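Local coordinates for protein UTP--glucose-1-phosphate uridylyltransferase (Acinetobacter baumannii, PDB 6IKX) that catalyses the transfer of a uridylyl group from UTP to alpha-D-glucose 1-phosphate, forming UDP-alpha-D-glucose and diphosphate, at residues Ile2-Pro8 and Asp123-Leu129; Glu49-Thr55 and Val96-Arg102; Glu42-Ile48 and Asn141-Ile147. The protein carries 1 engineered substitution. All blocks are in the same frame, centred on the assembly; numbering follows the deposited sequence.

The three contacts lie close together in one nucleotidyltransferase domain of the GT-A clan. Contacts 1 and 2, with centres about 9 Å apart, belong to one sheet: strands 4-8 and 50-55 are neighbours, so the strand order is 97-102, 50-55, 4-8, 125-128, all parallel. Contact 3 joins the C-terminal end of helix 35-44 to the start of helix 142-153; its centre is about 10 Å from that of contact 1 and 16 Å from that of contact 2. Along the chain, contact 2 is nested within the loops closed by contacts 1 and 3, whereas those two cross. Sheet and flanking helices thus form a single alpha/beta body, with the UTP-binding residue Pro8 in contact 1.

Contact 1: Ile2-Pro8 and Asp123-Leu129; sequences IKKAVLP and DDFAVLL
Strands 4-8 and 125-128 run side by side in parallel, their axes 4.4 Å apart at closest and inclined by 26°. Ala5 pairs with Ala126 and Val6 with Val127, at CA-CA distances of 4.4 and 4.8 Å. Lys4, which has the most surface buried here, uses both its backbone and its side chain. Its O accepts from Ala126 N at 2.9 Å, while the m rotamer, extended beyond chi1, lays CE 3.4 Å from Asp123 OD2. Lys4 NZ stays 4.2 Å from Asp123 OD2, too far for a salt bridge, and instead bonds Val119 O. Leu128 donates from N to Val6 O (3.0 Å), and its CB meets Leu7 CD2 at 3.5 Å; the central bond of the pairing runs from Val6 N to Ala126 O (2.8 Å). Ile2, m at both chi angles, lies at the entry to the strand, with CD1 3.6 Å from Asp124 CB and CG2 4.4 Å from Ala126 CB, and also packs on helix 142-153. Val6 CG2 approaches Phe125 CD2 at 3.9 Å on the other face from Ala5 and Ala126. At the C-terminal end, Pro8 CG touches Leu129 CD2 (3.8 Å) and Val127 CG1 (4.0 Å). Pro8 is a UTP-binding residue, although no UTP is bound to this chain here, so the pairing ends at the nucleotide site, at the C-terminal ends of the parallel strands in a Rossmann-like GT-A fold.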
loop_
_atom_site.group_PDB
_atom_site.type_symbol
_atom_site.label_atom_id
_atom_site.label_comp_id
_atom_site.label_asym_id
_atom_site.label_seq_id
_atom_site.Cartn_x
_atom_site.Cartn_y
_atom_site.Cartn_z
ATOM N N ILE A 2 -26.211 -18.338 -13.949
ATOM C CA ILE A 2 -24.862 -18.210 -13.292
ATOM C C ILE A 2 -24.398 -16.751 -13.376
ATOM O O ILE A 2 -24.010 -16.320 -14.489
ATOM C CB ILE A 2 -23.806 -19.162 -13.898
ATOM C CG1 ILE A 2 -24.249 -20.633 -13.893
ATOM C CG2 ILE A 2 -22.452 -18.971 -13.217
ATOM C CD1 ILE A 2 -24.591 -21.230 -12.538
ATOM N N LYS A 3 -24.412 -16.040 -12.244
ATOM C CA LYS A 3 -24.096 -14.588 -12.143
ATOM C C LYS A 3 -22.807 -14.322 -11.334
ATOM O O LYS A 3 -22.317 -13.169 -11.388
ATOM C CB LYS A 3 -25.276 -13.842 -11.508
ATOM C CG LYS A 3 -26.620 -13.960 -12.222
ATOM C CD LYS A 3 -26.705 -13.258 -13.579
ATOM C CE LYS A 3 -26.477 -14.177 -14.769
ATOM N NZ LYS A 3 -27.365 -13.868 -15.921
ATOM N N LYS A 4 -22.319 -15.297 -10.562
ATOM C CA LYS A 4 -21.117 -15.188 -9.691
ATOM C C LYS A 4 -19.914 -16.005 -10.210
ATOM O O LYS A 4 -20.095 -17.093 -10.743
ATOM C CB LYS A 4 -21.471 -15.670 -8.293
ATOM C CG LYS A 4 -22.676 -14.990 -7.726
ATOM C CD LYS A 4 -22.914 -15.345 -6.309
ATOM C CE LYS A 4 -24.019 -14.485 -5.744
ATOM N NZ LYS A 4 -23.937 -14.500 -4.277
ATOM N N ALA A 5 -18.712 -15.474 -10.038
ATOM C CA ALA A 5 -17.436 -16.141 -10.367
ATOM C C ALA A 5 -16.439 -15.834 -9.257
ATOM O O ALA A 5 -16.300 -14.666 -8.907
ATOM C CB ALA A 5 -16.923 -15.711 -11.720
ATOM N N VAL A 6 -15.762 -16.867 -8.775
ATOM C CA VAL A 6 -14.647 -16.773 -7.795
ATOM C C VAL A 6 -13.322 -16.760 -8.567
ATOM O O VAL A 6 -13.136 -17.681 -9.372
ATOM C CB VAL A 6 -14.745 -17.933 -6.795
ATOM C CG1 VAL A 6 -13.502 -18.003 -5.908
ATOM C CG2 VAL A 6 -16.028 -17.794 -5.979
ATOM N N LEU A 7 -12.538 -15.676 -8.473
ATOM C CA LEU A 7 -11.178 -15.630 -9.087
ATOM C C LEU A 7 -10.199 -15.769 -7.944
ATOM O O LEU A 7 -10.082 -14.852 -7.136
ATOM C CB LEU A 7 -10.874 -14.327 -9.816
ATOM C CG LEU A 7 -11.840 -13.828 -10.874
ATOM C CD1 LEU A 7 -11.086 -13.211 -12.044
ATOM C CD2 LEU A 7 -12.825 -14.900 -11.322
ATOM N N PRO A 8 -9.562 -16.930 -7.750
ATOM C CA PRO A 8 -8.692 -17.127 -6.591
ATOM C C PRO A 8 -7.335 -16.520 -6.959
ATOM O O PRO A 8 -6.739 -17.075 -7.810
ATOM C CB PRO A 8 -8.626 -18.654 -6.411
ATOM C CG PRO A 8 -9.626 -19.184 -7.410
ATOM C CD PRO A 8 -9.663 -18.158 -8.534
ATOM N N ASP A 123 -26.035 -19.731 -4.175
ATOM C CA ASP A 123 -25.897 -19.641 -5.663
ATOM C C ASP A 123 -24.924 -20.691 -6.228
ATOM O O ASP A 123 -24.018 -21.140 -5.525
ATOM C CB ASP A 123 -25.400 -18.276 -6.137
ATOM C CG ASP A 123 -26.480 -17.213 -6.195
ATOM O OD1 ASP A 123 -27.357 -17.248 -5.325
ATOM O OD2 ASP A 123 -26.443 -16.368 -7.134
ATOM N N ASP A 124 -25.140 -21.063 -7.483
ATOM C CA ASP A 124 -24.241 -21.900 -8.311
ATOM C C ASP A 124 -23.249 -20.914 -8.936
ATOM O O ASP A 124 -23.591 -19.747 -9.021
ATOM C CB ASP A 124 -25.078 -22.751 -9.278
ATOM C CG ASP A 124 -25.637 -24.034 -8.655
ATOM O OD1 ASP A 124 -25.701 -24.111 -7.388
ATOM O OD2 ASP A 124 -25.959 -24.986 -9.431
ATOM N N PHE A 125 -22.007 -21.290 -9.223
ATOM C CA PHE A 125 -20.974 -20.244 -9.472
ATOM C C PHE A 125 -19.829 -20.761 -10.326
ATOM O O PHE A 125 -19.633 -21.957 -10.452
ATOM C CB PHE A 125 -20.460 -19.673 -8.162
ATOM C CG PHE A 125 -19.753 -20.676 -7.298
ATOM C CD1 PHE A 125 -20.461 -21.605 -6.563
ATOM C CD2 PHE A 125 -18.379 -20.697 -7.238
ATOM C CE1 PHE A 125 -19.799 -22.525 -5.760
ATOM C CE2 PHE A 125 -17.717 -21.604 -6.422
ATOM C CZ PHE A 125 -18.424 -22.523 -5.688
ATOM N N ALA A 126 -19.128 -19.852 -10.973
ATOM C CA ALA A 126 -17.978 -20.236 -11.808
ATOM C C ALA A 126 -16.689 -20.007 -10.989
ATOM O O ALA A 126 -16.736 -19.229 -10.034
ATOM C CB ALA A 126 -18.053 -19.483 -13.114
ATOM N N VAL A 127 -15.605 -20.721 -11.311
ATOM C CA VAL A 127 -14.227 -20.465 -10.793
ATOM C C VAL A 127 -13.337 -20.215 -12.004
ATOM O O VAL A 127 -13.418 -21.001 -12.963
ATOM C CB VAL A 127 -13.691 -21.631 -9.948
ATOM C CG1 VAL A 127 -12.251 -21.399 -9.529
ATOM C CG2 VAL A 127 -14.578 -21.931 -8.739
ATOM N N LEU A 128 -12.658 -19.074 -12.024
ATOM C CA LEU A 128 -11.670 -18.701 -13.082
ATOM C C LEU A 128 -10.314 -18.676 -12.379
ATOM O O LEU A 128 -10.175 -17.856 -11.443
ATOM C CB LEU A 128 -11.922 -17.309 -13.696
ATOM C CG LEU A 128 -13.232 -16.989 -14.439
ATOM C CD1 LEU A 128 -13.030 -16.973 -15.959
ATOM C CD2 LEU A 128 -14.386 -17.887 -14.041
ATOM N N LEU A 129 -9.401 -19.566 -12.741
ATOM C CA LEU A 129 -7.973 -19.438 -12.338
ATOM C C LEU A 129 -7.347 -18.421 -13.294
ATOM O O LEU A 129 -7.214 -18.656 -14.485
ATOM C CB LEU A 129 -7.254 -20.784 -12.405
ATOM C CG LEU A 129 -7.743 -21.900 -11.478
ATOM C CD1 LEU A 129 -6.577 -22.782 -11.070
ATOM C CD2 LEU A 129 -8.437 -21.389 -10.232
#

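Contact 2: Glu49-Thr55 and Val96-Arg102; sequences EQIILVT and VSVISVR
Six parallel bridges in unbroken register, Gln50 with Ser97 through Thr55 with Arg102, join two extended strands whose axes approach to 4.7 Å and cross at -27°. This is regular pairing within the Rossmann-like alpha/beta sheet of the GT-A nucleotidyltransferase fold. Six backbone hydrogen bonds alternate in direction, from Ser97 N to Glu49 O (2.9 Å) and Ile51 N to Ser97 O (3.0 Å), through Ile99 N to Ile51 O and Leu53 N to Ile99 O (both 2.8 Å), to Val101 N to Leu53 O (3.1 Å) and Thr55 N to Val101 O (2.7 Å). A water donates to Glu49 O at 3.0 Å and lies 2.5 Å from Ser97 OG, bridging the strands where they begin. Apolar contacts occupy both faces. Val54 CG2 meets Val101 CG1 at 4.1 Å on one; on that of Ile51 and Leu53, Leu53 CD1 (m, t rotamer) reaches Val98 CG1 at 3.7 Å, and Thr55 CG2 packs 3.8 Å from Arg102 CD, beside the edge of the guanidinium. Arg102 NH1 hydrogen-bonds Asn64 and forms a salt bridge with Asp67, both of the second subunit. Strand 97-102 meets that subunit, Ser100 making backbone hydrogen bonds to it and packing on its Ser100. Strand 50-55 lies inside the sheet, between 97-102 and 4-8; helix 60-65 covers Leu53, Thr55 and Ser100, while helix 117-120 packs against Gln50, Ile52 and Ile99 on the other face.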
loop_
_atom_site.group_PDB
_atom_site.type_symbol
_atom_site.label_atom_id
_atom_site.label_comp_id
_atom_site.label_asym_id
_atom_site.label_seq_id
_atom_site.Cartn_x
_atom_site.Cartn_y
_atom_site.Cartn_z
ATOM N N GLU A 49 -21.713 -11.203 -13.351
ATOM C CA GLU A 49 -22.095 -9.872 -12.826
ATOM C C GLU A 49 -21.349 -9.525 -11.544
ATOM O O GLU A 49 -21.254 -8.323 -11.270
ATOM C CB GLU A 49 -23.602 -9.863 -12.555
ATOM C CG GLU A 49 -24.400 -9.747 -13.846
ATOM C CD GLU A 49 -25.910 -9.696 -13.707
ATOM O OE1 GLU A 49 -26.418 -9.782 -12.560
ATOM O OE2 GLU A 49 -26.566 -9.599 -14.756
ATOM N N GLN A 50 -20.967 -10.531 -10.754
ATOM C CA GLN A 50 -20.273 -10.388 -9.455
ATOM C C GLN A 50 -18.941 -11.146 -9.539
ATOM O O GLN A 50 -18.976 -12.438 -9.598
ATOM C CB GLN A 50 -21.126 -10.917 -8.305
ATOM C CG GLN A 50 -20.657 -10.431 -6.929
ATOM C CD GLN A 50 -21.420 -11.066 -5.791
ATOM O OE1 GLN A 50 -21.785 -12.244 -5.816
ATOM N NE2 GLN A 50 -21.680 -10.278 -4.768
ATOM N N ILE A 51 -17.837 -10.374 -9.618
ATOM C CA ILE A 51 -16.429 -10.864 -9.620
ATOM C C ILE A 51 -16.004 -10.981 -8.160
ATOM O O ILE A 51 -15.985 -9.968 -7.460
ATOM C CB ILE A 51 -15.527 -9.946 -10.465
ATOM C CG1 ILE A 51 -15.904 -10.026 -11.950
ATOM C CG2 ILE A 51 -14.046 -10.272 -10.266
ATOM C CD1 ILE A 51 -15.843 -11.431 -12.515
ATOM N N ILE A 52 -15.775 -12.196 -7.679
ATOM C CA ILE A 52 -15.395 -12.444 -6.258
ATOM C C ILE A 52 -13.906 -12.773 -6.231
ATOM O O ILE A 52 -13.573 -13.937 -6.529
ATOM C CB ILE A 52 -16.253 -13.561 -5.641
ATOM C CG1 ILE A 52 -17.741 -13.313 -5.912
ATOM C CG2 ILE A 52 -15.957 -13.706 -4.146
ATOM C CD1 ILE A 52 -18.660 -14.426 -5.456
ATOM N N LEU A 53 -13.056 -11.775 -5.966
ATOM C CA LEU A 53 -11.572 -11.946 -5.882
ATOM C C LEU A 53 -11.238 -12.564 -4.508
ATOM O O LEU A 53 -11.551 -11.918 -3.502
ATOM C CB LEU A 53 -10.887 -10.572 -5.995
ATOM C CG LEU A 53 -11.126 -9.773 -7.266
ATOM C CD1 LEU A 53 -10.419 -8.443 -7.205
ATOM C CD2 LEU A 53 -10.676 -10.522 -8.488
ATOM N N VAL A 54 -10.658 -13.758 -4.434
ATOM C CA VAL A 54 -10.117 -14.287 -3.149
ATOM C C VAL A 54 -8.667 -13.833 -3.100
ATOM O O VAL A 54 -7.866 -14.305 -3.945
ATOM C CB VAL A 54 -10.254 -15.817 -3.031
ATOM C CG1 VAL A 54 -9.847 -16.316 -1.664
ATOM C CG2 VAL A 54 -11.673 -16.254 -3.297
ATOM N N THR A 55 -8.331 -12.928 -2.187
ATOM C CA THR A 55 -7.062 -12.177 -2.354
ATOM C C THR A 55 -6.142 -12.250 -1.122
ATOM O O THR A 55 -6.452 -12.843 -0.086
ATOM C CB THR A 55 -7.375 -10.756 -2.868
ATOM O OG1 THR A 55 -6.191 -10.273 -3.510
ATOM C CG2 THR A 55 -7.869 -9.797 -1.809
ATOM N N VAL A 96 -21.746 -4.658 -13.130
ATOM C CA VAL A 96 -20.766 -5.663 -12.630
ATOM C C VAL A 96 -20.132 -5.097 -11.360
ATOM O O VAL A 96 -19.595 -3.985 -11.404
ATOM C CB VAL A 96 -19.707 -6.030 -13.689
ATOM C CG1 VAL A 96 -18.557 -6.848 -13.108
ATOM C CG2 VAL A 96 -20.335 -6.766 -14.863
ATOM N N SER A 97 -20.200 -5.836 -10.264
ATOM C CA SER A 97 -19.548 -5.437 -9.000
ATOM C C SER A 97 -18.292 -6.303 -8.838
ATOM O O SER A 97 -18.315 -7.444 -9.293
ATOM C CB SER A 97 -20.527 -5.574 -7.863
ATOM O OG SER A 97 -21.182 -6.825 -7.960
ATOM N N VAL A 98 -17.219 -5.762 -8.271
ATOM C CA VAL A 98 -16.004 -6.535 -7.913
ATOM C C VAL A 98 -15.901 -6.579 -6.396
ATOM O O VAL A 98 -15.917 -5.521 -5.810
ATOM C CB VAL A 98 -14.761 -5.897 -8.530
ATOM C CG1 VAL A 98 -13.517 -6.686 -8.125
ATOM C CG2 VAL A 98 -14.903 -5.817 -10.038
ATOM N N ILE A 99 -15.783 -7.768 -5.816
ATOM C CA ILE A 99 -15.885 -8.044 -4.349
ATOM C C ILE A 99 -14.571 -8.662 -3.865
ATOM O O ILE A 99 -13.991 -9.492 -4.597
ATOM C CB ILE A 99 -17.012 -9.046 -4.059
ATOM C CG1 ILE A 99 -18.353 -8.570 -4.613
ATOM C CG2 ILE A 99 -17.088 -9.334 -2.569
ATOM C CD1 ILE A 99 -18.736 -7.176 -4.160
ATOM N N SER A 100 -14.169 -8.372 -2.635
ATOM C CA SER A 100 -12.923 -8.934 -2.067
ATOM C C SER A 100 -13.215 -9.733 -0.807
ATOM O O SER A 100 -13.999 -9.249 0.055
ATOM C CB SER A 100 -11.934 -7.858 -1.776
ATOM O OG SER A 100 -11.102 -7.697 -2.903
ATOM N N VAL A 101 -12.544 -10.877 -0.703
ATOM C CA VAL A 101 -12.407 -11.625 0.572
ATOM C C VAL A 101 -10.977 -12.139 0.597
ATOM O O VAL A 101 -10.369 -12.334 -0.481
ATOM C CB VAL A 101 -13.469 -12.741 0.683
ATOM C CG1 VAL A 101 -13.218 -13.854 -0.331
ATOM C CG2 VAL A 101 -13.554 -13.280 2.104
ATOM N N ARG A 102 -10.434 -12.240 1.800
ATOM C CA ARG A 102 -9.022 -12.642 2.044
ATOM C C ARG A 102 -8.930 -14.145 2.253
ATOM O O ARG A 102 -9.666 -14.665 3.100
ATOM C CB ARG A 102 -8.465 -11.912 3.276
ATOM C CG ARG A 102 -8.288 -10.428 3.024
ATOM C CD ARG A 102 -7.279 -10.084 1.931
ATOM N NE ARG A 102 -7.023 -8.645 1.813
ATOM C CZ ARG A 102 -6.310 -7.897 2.663
ATOM N NH1 ARG A 102 -5.758 -8.407 3.748
ATOM N NH2 ARG A 102 -6.184 -6.605 2.453
HETATM O O HOH W 1 -23.052 -6.597 -9.649
#

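Contact 3: Glu42-Ile48 and Asn141-Ile147; sequences EAVEAGI and NDLSRMI. With SO4 (sulfate ion), chain I.
Asn141 reaches across to the last turn of helix 35-44 and lies over Glu42 and Ala46. Its p rotamer sends ND2 to Glu42 O (2.9 Å) and leaves OD1 to accept from Ser144 N (2.9 Å), capping helix 142-153 from the N-cap position. One amide thus joins the end of one helix to the beginning of another. Next to it, the CA-to-CB bond of Ala46 points toward segment 141-147, with CB 3.6 Å from Ser144 N, 3.8 Å from Leu143 CD2 and 4.1 Å from Ile147 CD1; the CA atoms of Ala46 and Ser144 come within 4.3 Å. Ile48 CD1 extends the apolar patch to Ile147 CD1 at 4.3 Å. Helix 35-44 ends in a Schellman motif, in which Ile48 N bonds Ala43 O and Gly47 N bonds Val44 O, both at 3.0 Å, with Gly47 at positive phi (88°) as the C-prime residue. Glu42 turns its carboxylate to a salt bridge with Arg209, while Arg145 NH1 makes a weak 3.4 Å bond to O1 of a sulfate probably from the crystallisation liquor. The chemistry implies a junction between helix ends, directed by one bifunctional asparagine and filled in by small and branched apolar groups, with no salt bridge between the two segments.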
loop_
_atom_site.group_PDB
_atom_site.type_symbol
_atom_site.label_atom_id
_atom_site.label_comp_id
_atom_site.label_asym_id
_atom_site.label_seq_id
_atom_site.Cartn_x
_atom_site.Cartn_y
_atom_site.Cartn_z
ATOM N N GLU A 42 -13.426 -12.062 -19.996
ATOM C CA GLU A 42 -13.971 -13.407 -20.346
ATOM C C GLU A 42 -15.221 -13.708 -19.490
ATOM O O GLU A 42 -16.227 -14.163 -20.049
ATOM C CB GLU A 42 -12.839 -14.441 -20.209
ATOM C CG GLU A 42 -13.236 -15.920 -20.339
ATOM C CD GLU A 42 -12.145 -16.909 -19.900
ATOM O OE1 GLU A 42 -12.399 -18.155 -19.896
ATOM O OE2 GLU A 42 -11.012 -16.452 -19.575
ATOM N N ALA A 43 -15.158 -13.479 -18.180
ATOM C CA ALA A 43 -16.253 -13.740 -17.216
ATOM C C ALA A 43 -17.504 -12.925 -17.580
ATOM O O ALA A 43 -18.644 -13.483 -17.658
ATOM C CB ALA A 43 -15.794 -13.376 -15.831
ATOM N N VAL A 44 -17.295 -11.622 -17.730
ATOM C CA VAL A 44 -18.349 -10.597 -17.942
ATOM C C VAL A 44 -19.070 -10.918 -19.256
ATOM O O VAL A 44 -20.316 -10.834 -19.283
ATOM C CB VAL A 44 -17.721 -9.193 -17.901
ATOM C CG1 VAL A 44 -18.582 -8.167 -18.623
ATOM C CG2 VAL A 44 -17.470 -8.745 -16.457
ATOM N N GLU A 45 -18.321 -11.365 -20.260
ATOM C CA GLU A 45 -18.840 -11.728 -21.606
ATOM C C GLU A 45 -19.449 -13.141 -21.637
ATOM O O GLU A 45 -19.853 -13.560 -22.733
ATOM C CB GLU A 45 -17.726 -11.591 -22.647
ATOM C CG GLU A 45 -17.711 -10.216 -23.289
ATOM C CD GLU A 45 -16.376 -9.832 -23.874
ATOM O OE1 GLU A 45 -15.705 -10.743 -24.352
ATOM O OE2 GLU A 45 -16.014 -8.636 -23.827
ATOM N N ALA A 46 -19.525 -13.841 -20.496
ATOM C CA ALA A 46 -20.314 -15.076 -20.306
ATOM C C ALA A 46 -21.456 -14.816 -19.321
ATOM O O ALA A 46 -22.077 -15.787 -18.819
ATOM C CB ALA A 46 -19.385 -16.157 -19.833
ATOM N N GLY A 47 -21.712 -13.536 -19.057
ATOM C CA GLY A 47 -22.855 -13.033 -18.279
ATOM C C GLY A 47 -22.566 -12.982 -16.796
ATOM O O GLY A 47 -23.539 -12.860 -16.031
ATOM N N ILE A 48 -21.295 -13.045 -16.372
ATOM C CA ILE A 48 -20.980 -12.880 -14.923
ATOM C C ILE A 48 -21.221 -11.415 -14.558
ATOM O O ILE A 48 -20.910 -10.506 -15.371
ATOM C CB ILE A 48 -19.560 -13.374 -14.553
ATOM C CG1 ILE A 48 -19.374 -14.861 -14.881
ATOM C CG2 ILE A 48 -19.223 -13.063 -13.084
ATOM C CD1 ILE A 48 -20.279 -15.783 -14.087
ATOM N N ASN A 141 -17.439 -17.361 -26.183
ATOM C CA ASN A 141 -16.276 -17.887 -25.412
ATOM C C ASN A 141 -16.685 -19.228 -24.788
ATOM O O ASN A 141 -17.903 -19.469 -24.627
ATOM C CB ASN A 141 -15.658 -16.821 -24.494
ATOM C CG ASN A 141 -16.432 -16.484 -23.249
ATOM O OD1 ASN A 141 -17.234 -17.279 -22.759
ATOM N ND2 ASN A 141 -16.146 -15.309 -22.699
ATOM N N ASP A 142 -15.703 -20.107 -24.576
ATOM C CA ASP A 142 -15.860 -21.415 -23.887
ATOM C C ASP A 142 -16.561 -21.254 -22.527
ATOM O O ASP A 142 -17.308 -22.152 -22.155
ATOM C CB ASP A 142 -14.513 -22.105 -23.687
ATOM C CG ASP A 142 -13.862 -22.594 -24.968
ATOM O OD1 ASP A 142 -14.528 -23.331 -25.714
ATOM O OD2 ASP A 142 -12.668 -22.257 -25.191
ATOM N N LEU A 143 -16.319 -20.202 -21.753
ATOM C CA LEU A 143 -16.942 -20.135 -20.403
ATOM C C LEU A 143 -18.464 -20.052 -20.553
ATOM O O LEU A 143 -19.186 -20.623 -19.713
ATOM C CB LEU A 143 -16.440 -18.945 -19.594
ATOM C CG LEU A 143 -17.106 -18.856 -18.219
ATOM C CD1 LEU A 143 -16.747 -20.049 -17.356
ATOM C CD2 LEU A 143 -16.734 -17.570 -17.512
ATOM N N SER A 144 -18.932 -19.320 -21.559
ATOM C CA SER A 144 -20.374 -19.126 -21.833
ATOM C C SER A 144 -20.963 -20.446 -22.341
ATOM O O SER A 144 -22.009 -20.877 -21.820
ATOM C CB SER A 144 -20.560 -17.983 -22.776
ATOM O OG SER A 144 -21.541 -18.279 -23.740
ATOM N N ARG A 145 -20.309 -21.090 -23.309
ATOM C CA ARG A 145 -20.736 -22.430 -23.779
ATOM C C ARG A 145 -20.901 -23.341 -22.570
ATOM O O ARG A 145 -21.942 -23.992 -22.450
ATOM C CB ARG A 145 -19.690 -23.073 -24.679
ATOM C CG ARG A 145 -19.832 -22.684 -26.134
ATOM C CD ARG A 145 -18.500 -22.909 -26.788
ATOM N NE ARG A 145 -18.285 -21.816 -27.692
ATOM C CZ ARG A 145 -18.724 -21.785 -28.930
ATOM N NH1 ARG A 145 -19.390 -22.815 -29.415
ATOM N NH2 ARG A 145 -18.492 -20.725 -29.679
ATOM N N MET A 146 -19.863 -23.395 -21.738
ATOM C CA MET A 146 -19.769 -24.313 -20.578
ATOM C C MET A 146 -20.836 -23.976 -19.520
ATOM O O MET A 146 -21.368 -24.917 -18.954
ATOM C CB MET A 146 -18.360 -24.268 -19.983
ATOM C CG MET A 146 -18.222 -25.134 -18.761
ATOM S SD MET A 146 -16.510 -25.474 -18.347
ATOM C CE MET A 146 -16.265 -24.347 -16.974
ATOM N N ILE A 147 -21.134 -22.703 -19.243
ATOM C CA ILE A 147 -22.201 -22.283 -18.269
ATOM C C ILE A 147 -23.561 -22.787 -18.797
ATOM O O ILE A 147 -24.356 -23.376 -18.009
ATOM C CB ILE A 147 -22.167 -20.752 -17.997
ATOM C CG1 ILE A 147 -20.931 -20.370 -17.171
ATOM C CG2 ILE A 147 -23.442 -20.248 -17.319
ATOM C CD1 ILE A 147 -20.617 -18.894 -17.101
HETATM S S SO4 I . -19.829 -22.637 -33.593
HETATM O O1 SO4 I . -20.390 -21.855 -32.522
HETATM O O2 SO4 I . -20.488 -22.285 -34.821
HETATM O O3 SO4 I . -20.043 -24.034 -33.324
HETATM O O4 SO4 I . -18.412 -22.376 -33.714
#